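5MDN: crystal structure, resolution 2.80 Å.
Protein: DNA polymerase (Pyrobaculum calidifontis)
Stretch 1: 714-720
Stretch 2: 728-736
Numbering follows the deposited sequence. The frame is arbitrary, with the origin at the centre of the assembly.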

ATOM      1  N   VAL A 714     -22.509 -11.627   8.695  1.00134.26           N
ATOM      2  CA  VAL A 714     -23.628 -12.491   9.054  1.00137.44           C
ATOM      3  C   VAL A 714     -23.238 -13.969   9.034  1.00134.56           C
ATOM      4  O   VAL A 714     -23.332 -14.648  10.064  1.00131.48           O
ATOM      5  CB  VAL A 714     -24.853 -12.184   8.161  1.00143.85           C
ATOM      6  CG1 VAL A 714     -24.551 -12.381   6.669  1.00145.18           C
ATOM      7  CG2 VAL A 714     -26.047 -13.034   8.583  1.00143.37           C
ATOM      8  N   GLY A 715     -22.793 -14.480   7.887  1.00134.36           N
ATOM      9  CA  GLY A 715     -22.436 -15.881   7.784  1.00135.15           C
ATOM     10  C   GLY A 715     -23.646 -16.792   7.781  1.00130.51           C
ATOM     11  O   GLY A 715     -24.187 -17.100   8.847  1.00127.01           O
ATOM     12  N   TYR A 716     -24.090 -17.228   6.604  1.00139.58           N
ATOM     13  CA  TYR A 716     -25.305 -18.021   6.487  1.00131.95           C
ATOM     14  C   TYR A 716     -25.055 -19.293   5.687  1.00125.18           C
ATOM     15  O   TYR A 716     -24.129 -19.376   4.875  1.00121.50           O
ATOM     16  CB  TYR A 716     -26.437 -17.204   5.847  1.00127.03           C
ATOM     17  CG  TYR A 716     -26.172 -16.741   4.432  1.00126.67           C
ATOM     18  CD1 TYR A 716     -26.462 -17.556   3.343  1.00126.23           C
ATOM     19  CD2 TYR A 716     -25.646 -15.481   4.183  1.00127.86           C
ATOM     20  CE1 TYR A 716     -26.227 -17.129   2.048  1.00127.16           C
ATOM     21  CE2 TYR A 716     -25.410 -15.046   2.892  1.00129.12           C
ATOM     22  CZ  TYR A 716     -25.702 -15.875   1.830  1.00131.62           C
ATOM     23  OH  TYR A 716     -25.468 -15.449   0.543  1.00136.53           O
ATOM     24  N   VAL A 717     -25.905 -20.289   5.934  1.00119.10           N
ATOM     25  CA  VAL A 717     -25.886 -21.558   5.217  1.00123.72           C
ATOM     26  C   VAL A 717     -27.300 -21.867   4.739  1.00128.27           C
ATOM     27  O   VAL A 717     -28.268 -21.702   5.492  1.00143.48           O
ATOM     28  CB  VAL A 717     -25.347 -22.706   6.099  1.00121.69           C
ATOM     29  CG1 VAL A 717     -25.320 -24.012   5.323  1.00118.22           C
ATOM     30  CG2 VAL A 717     -23.961 -22.369   6.631  1.00123.85           C
ATOM     31  N   ILE A 718     -27.420 -22.314   3.493  1.00132.38           N
ATOM     32  CA  ILE A 718     -28.714 -22.700   2.938  1.00127.35           C
ATOM     33  C   ILE A 718     -29.062 -24.108   3.411  1.00123.09           C
ATOM     34  O   ILE A 718     -28.234 -25.025   3.342  1.00112.24           O
ATOM     35  CB  ILE A 718     -28.705 -22.603   1.402  1.00126.72           C
ATOM     36  CG1 ILE A 718     -28.787 -21.141   0.939  1.00125.92           C
ATOM     37  CG2 ILE A 718     -29.842 -23.412   0.796  1.00127.30           C
ATOM     38  CD1 ILE A 718     -27.518 -20.333   1.101  1.00124.56           C
ATOM     39  N   VAL A 719     -30.298 -24.283   3.880  1.00126.50           N
ATOM     40  CA  VAL A 719     -30.769 -25.524   4.482  1.00126.70           C
ATOM     41  C   VAL A 719     -32.035 -25.959   3.755  1.00130.49           C
ATOM     42  O   VAL A 719     -32.759 -25.134   3.189  1.00126.20           O
ATOM     43  CB  VAL A 719     -31.026 -25.356   6.000  1.00124.76           C
ATOM     44  CG1 VAL A 719     -31.335 -26.694   6.660  1.00121.12           C
ATOM     45  CG2 VAL A 719     -29.831 -24.693   6.675  1.00126.26           C
ATOM     46  N   ARG A 720     -32.296 -27.266   3.760  1.00124.93           N
ATOM     47  CA  ARG A 720     -33.460 -27.790   3.059  1.00129.79           C
ATOM     48  C   ARG A 720     -34.750 -27.256   3.669  1.00142.19           C
ATOM     49  O   ARG A 720     -34.828 -26.955   4.864  1.00150.20           O
ATOM     50  CB  ARG A 720     -33.501 -29.320   3.112  1.00123.64           C
ATOM     51  CG  ARG A 720     -33.594 -29.886   4.523  1.00120.43           C
ATOM     52  CD  ARG A 720     -33.771 -31.396   4.517  1.00118.31           C
ATOM     53  NE  ARG A 720     -32.661 -32.110   3.895  1.00119.25           N
ATOM     54  CZ  ARG A 720     -32.757 -32.748   2.733  1.00119.96           C
ATOM     55  NH1 ARG A 720     -33.910 -32.755   2.079  1.00119.33           N
ATOM     56  NH2 ARG A 720     -31.709 -33.382   2.228  1.00117.76           N
TER
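Stretch 2 (728-736) RAMPYIFVD

Stretch 2 runs back along stretch 1 as an antiparallel strand, 729-731 against 716-718, with the N-to-C directions 137° apart and the axes 4.2 Å apart at closest approach. Val-717 and Met-730 form the hydrogen-bonded pair: Val-717 N to Met-730 O and Met-730 N to Val-717 O are both 2.7 Å, the second more bent (134° at the hydrogen against 168°). Val-719 N to Arg-728 O, 3.1 Å, extends the ladder. On either side of that pair, Ile-718 faces Ala-729 (CA to CA 4.4 Å) and Tyr-716 faces Pro-731 (CA to CA 4.3 Å). Arg-728 has chi1 m but chi2 and chi3 p, a folded course that lays its guanidinium over Ile-718, with NH2 4.1 Å from Ile-718 CG2. Ala-729, whose side chain is a single methyl, meets the Tyr-716 ring obliquely, CB to CD1 3.5 Å; chi1 of Tyr-716 is p. Met-730 extends from its backbone with chi1 and chi2 both t, chi3 turning to m, and its CB packs 3.7 Å from Val-719 CG2. Pro-731 directs its CB away and opens a type I turn closed by Phe-734 N to Pro-731 O, 3.1 Å. Beyond the turn, Val-735, chi1 t, brings CG2 within 4.4 Å of Val-719 CG2. Tyr-732, chi1 p, sets its CB 4.2 Å from Val-717 CG2 and its ring edge near Gly-715 O.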

ATOM      1  N   ARG A 728     -33.785 -19.499   2.294  1.00149.79           N
ATOM      2  CA  ARG A 728     -33.578 -20.617   3.208  1.00144.60           C
ATOM      3  C   ARG A 728     -32.208 -20.515   3.866  1.00136.93           C
ATOM      4  O   ARG A 728     -31.596 -21.531   4.207  1.00120.94           O
ATOM      5  CB  ARG A 728     -33.723 -21.957   2.490  1.00144.18           C
ATOM      6  CG  ARG A 728     -35.135 -22.320   2.052  1.00143.94           C
ATOM      7  CD  ARG A 728     -35.489 -21.697   0.711  1.00145.48           C
ATOM      8  NE  ARG A 728     -34.352 -21.683  -0.207  1.00146.71           N
ATOM      9  CZ  ARG A 728     -33.983 -22.713  -0.962  1.00147.57           C
ATOM     10  NH1 ARG A 728     -34.654 -23.855  -0.908  1.00148.91           N
ATOM     11  NH2 ARG A 728     -32.936 -22.603  -1.769  1.00145.33           N
ATOM     12  N   ALA A 729     -31.722 -19.289   4.049  1.00131.89           N
ATOM     13  CA  ALA A 729     -30.388 -19.025   4.586  1.00137.00           C
ATOM     14  C   ALA A 729     -30.447 -18.987   6.108  1.00138.73           C
ATOM     15  O   ALA A 729     -30.803 -17.967   6.705  1.00140.05           O
ATOM     16  CB  ALA A 729     -29.842 -17.719   4.025  1.00141.13           C
ATOM     17  N   MET A 730     -30.100 -20.104   6.740  1.00138.42           N
ATOM     18  CA  MET A 730     -29.998 -20.204   8.191  1.00134.17           C
ATOM     19  C   MET A 730     -28.603 -19.788   8.654  1.00136.50           C
ATOM     20  O   MET A 730     -27.605 -20.193   8.051  1.00147.84           O
ATOM     21  CB  MET A 730     -30.287 -21.629   8.651  1.00128.17           C
ATOM     22  CG  MET A 730     -30.581 -21.765  10.134  1.00124.45           C
ATOM     23  SD  MET A 730     -30.997 -23.458  10.592  1.00118.09           S
ATOM     24  CE  MET A 730     -32.482 -23.715   9.622  1.00113.02           C
ATOM     25  N   PRO A 731     -28.495 -18.981   9.710  1.00142.34           N
ATOM     26  CA  PRO A 731     -27.173 -18.697  10.281  1.00135.76           C
ATOM     27  C   PRO A 731     -26.521 -19.970  10.807  1.00127.76           C
ATOM     28  O   PRO A 731     -27.195 -20.914  11.225  1.00119.41           O
ATOM     29  CB  PRO A 731     -27.472 -17.704  11.411  1.00135.89           C
ATOM     30  CG  PRO A 731     -28.798 -17.107  11.058  1.00138.69           C
ATOM     31  CD  PRO A 731     -29.560 -18.170  10.324  1.00140.91           C
ATOM     32  N   TYR A 732     -25.187 -19.984  10.779  1.00126.00           N
ATOM     33  CA  TYR A 732     -24.436 -21.215  11.003  1.00124.11           C
ATOM     34  C   TYR A 732     -24.453 -21.692  12.448  1.00125.80           C
ATOM     35  O   TYR A 732     -24.018 -22.819  12.708  1.00123.18           O
ATOM     36  CB  TYR A 732     -22.988 -21.029  10.544  1.00120.88           C
ATOM     37  CG  TYR A 732     -22.096 -20.308  11.534  1.00118.80           C
ATOM     38  CD1 TYR A 732     -22.079 -18.921  11.604  1.00118.74           C
ATOM     39  CD2 TYR A 732     -21.253 -21.016  12.383  1.00115.54           C
ATOM     40  CE1 TYR A 732     -21.261 -18.259  12.501  1.00117.14           C
ATOM     41  CE2 TYR A 732     -20.432 -20.363  13.284  1.00113.98           C
ATOM     42  CZ  TYR A 732     -20.439 -18.986  13.339  1.00114.87           C
ATOM     43  OH  TYR A 732     -19.621 -18.334  14.234  1.00115.70           O
ATOM     44  N   ILE A 733     -24.937 -20.880  13.392  1.00128.25           N
ATOM     45  CA  ILE A 733     -25.010 -21.312  14.787  1.00129.72           C
ATOM     46  C   ILE A 733     -26.330 -22.000  15.100  1.00132.39           C
ATOM     47  O   ILE A 733     -26.464 -22.621  16.165  1.00128.51           O
ATOM     48  CB  ILE A 733     -24.784 -20.109  15.728  1.00128.31           C
ATOM     49  CG1 ILE A 733     -24.548 -20.568  17.173  1.00129.18           C
ATOM     50  CG2 ILE A 733     -25.956 -19.140  15.656  1.00124.62           C
ATOM     51  CD1 ILE A 733     -23.456 -21.612  17.312  1.00129.08           C
ATOM     52  N   PHE A 734     -27.298 -21.946  14.191  1.00138.17           N
ATOM     53  CA  PHE A 734     -28.626 -22.476  14.449  1.00134.68           C
ATOM     54  C   PHE A 734     -28.869 -23.834  13.802  1.00137.87           C
ATOM     55  O   PHE A 734     -29.984 -24.358  13.897  1.00146.08           O
ATOM     56  CB  PHE A 734     -29.672 -21.456  13.996  1.00131.78           C
ATOM     57  CG  PHE A 734     -29.535 -20.127  14.685  1.00130.19           C
ATOM     58  CD1 PHE A 734     -29.454 -20.062  16.072  1.00128.92           C
ATOM     59  CD2 PHE A 734     -29.462 -18.951  13.948  1.00129.65           C
ATOM     60  CE1 PHE A 734     -29.319 -18.852  16.715  1.00130.59           C
ATOM     61  CE2 PHE A 734     -29.324 -17.733  14.579  1.00128.64           C
ATOM     62  CZ  PHE A 734     -29.254 -17.680  15.969  1.00129.51           C
ATOM     63  N   VAL A 735     -27.865 -24.411  13.142  1.00136.45           N
ATOM     64  CA  VAL A 735     -27.955 -25.798  12.700  1.00136.95           C
ATOM     65  C   VAL A 735     -27.528 -26.632  13.900  1.00143.98           C
ATOM     66  O   VAL A 735     -26.334 -26.868  14.121  1.00140.20           O
ATOM     67  CB  VAL A 735     -27.080 -26.070  11.463  1.00131.36           C
ATOM     68  CG1 VAL A 735     -27.187 -27.530  11.048  1.00128.61           C
ATOM     69  CG2 VAL A 735     -27.491 -25.155  10.319  1.00130.19           C
ATOM     70  N   ASP A 736     -28.510 -27.070  14.690  1.00143.53           N
ATOM     71  CA  ASP A 736     -28.263 -27.753  15.959  1.00145.05           C
ATOM     72  C   ASP A 736     -27.790 -29.188  15.738  1.00150.80           C
ATOM     73  O   ASP A 736     -28.556 -30.152  15.832  1.00154.04           O
ATOM     74  CB  ASP A 736     -29.519 -27.710  16.823  1.00140.72           C
ATOM     75  CG  ASP A 736     -30.753 -28.205  16.090  1.00136.04           C
ATOM     76  OD1 ASP A 736     -30.827 -28.021  14.854  1.00130.84           O
ATOM     77  OD2 ASP A 736     -31.649 -28.770  16.756  1.00134.10           O
TER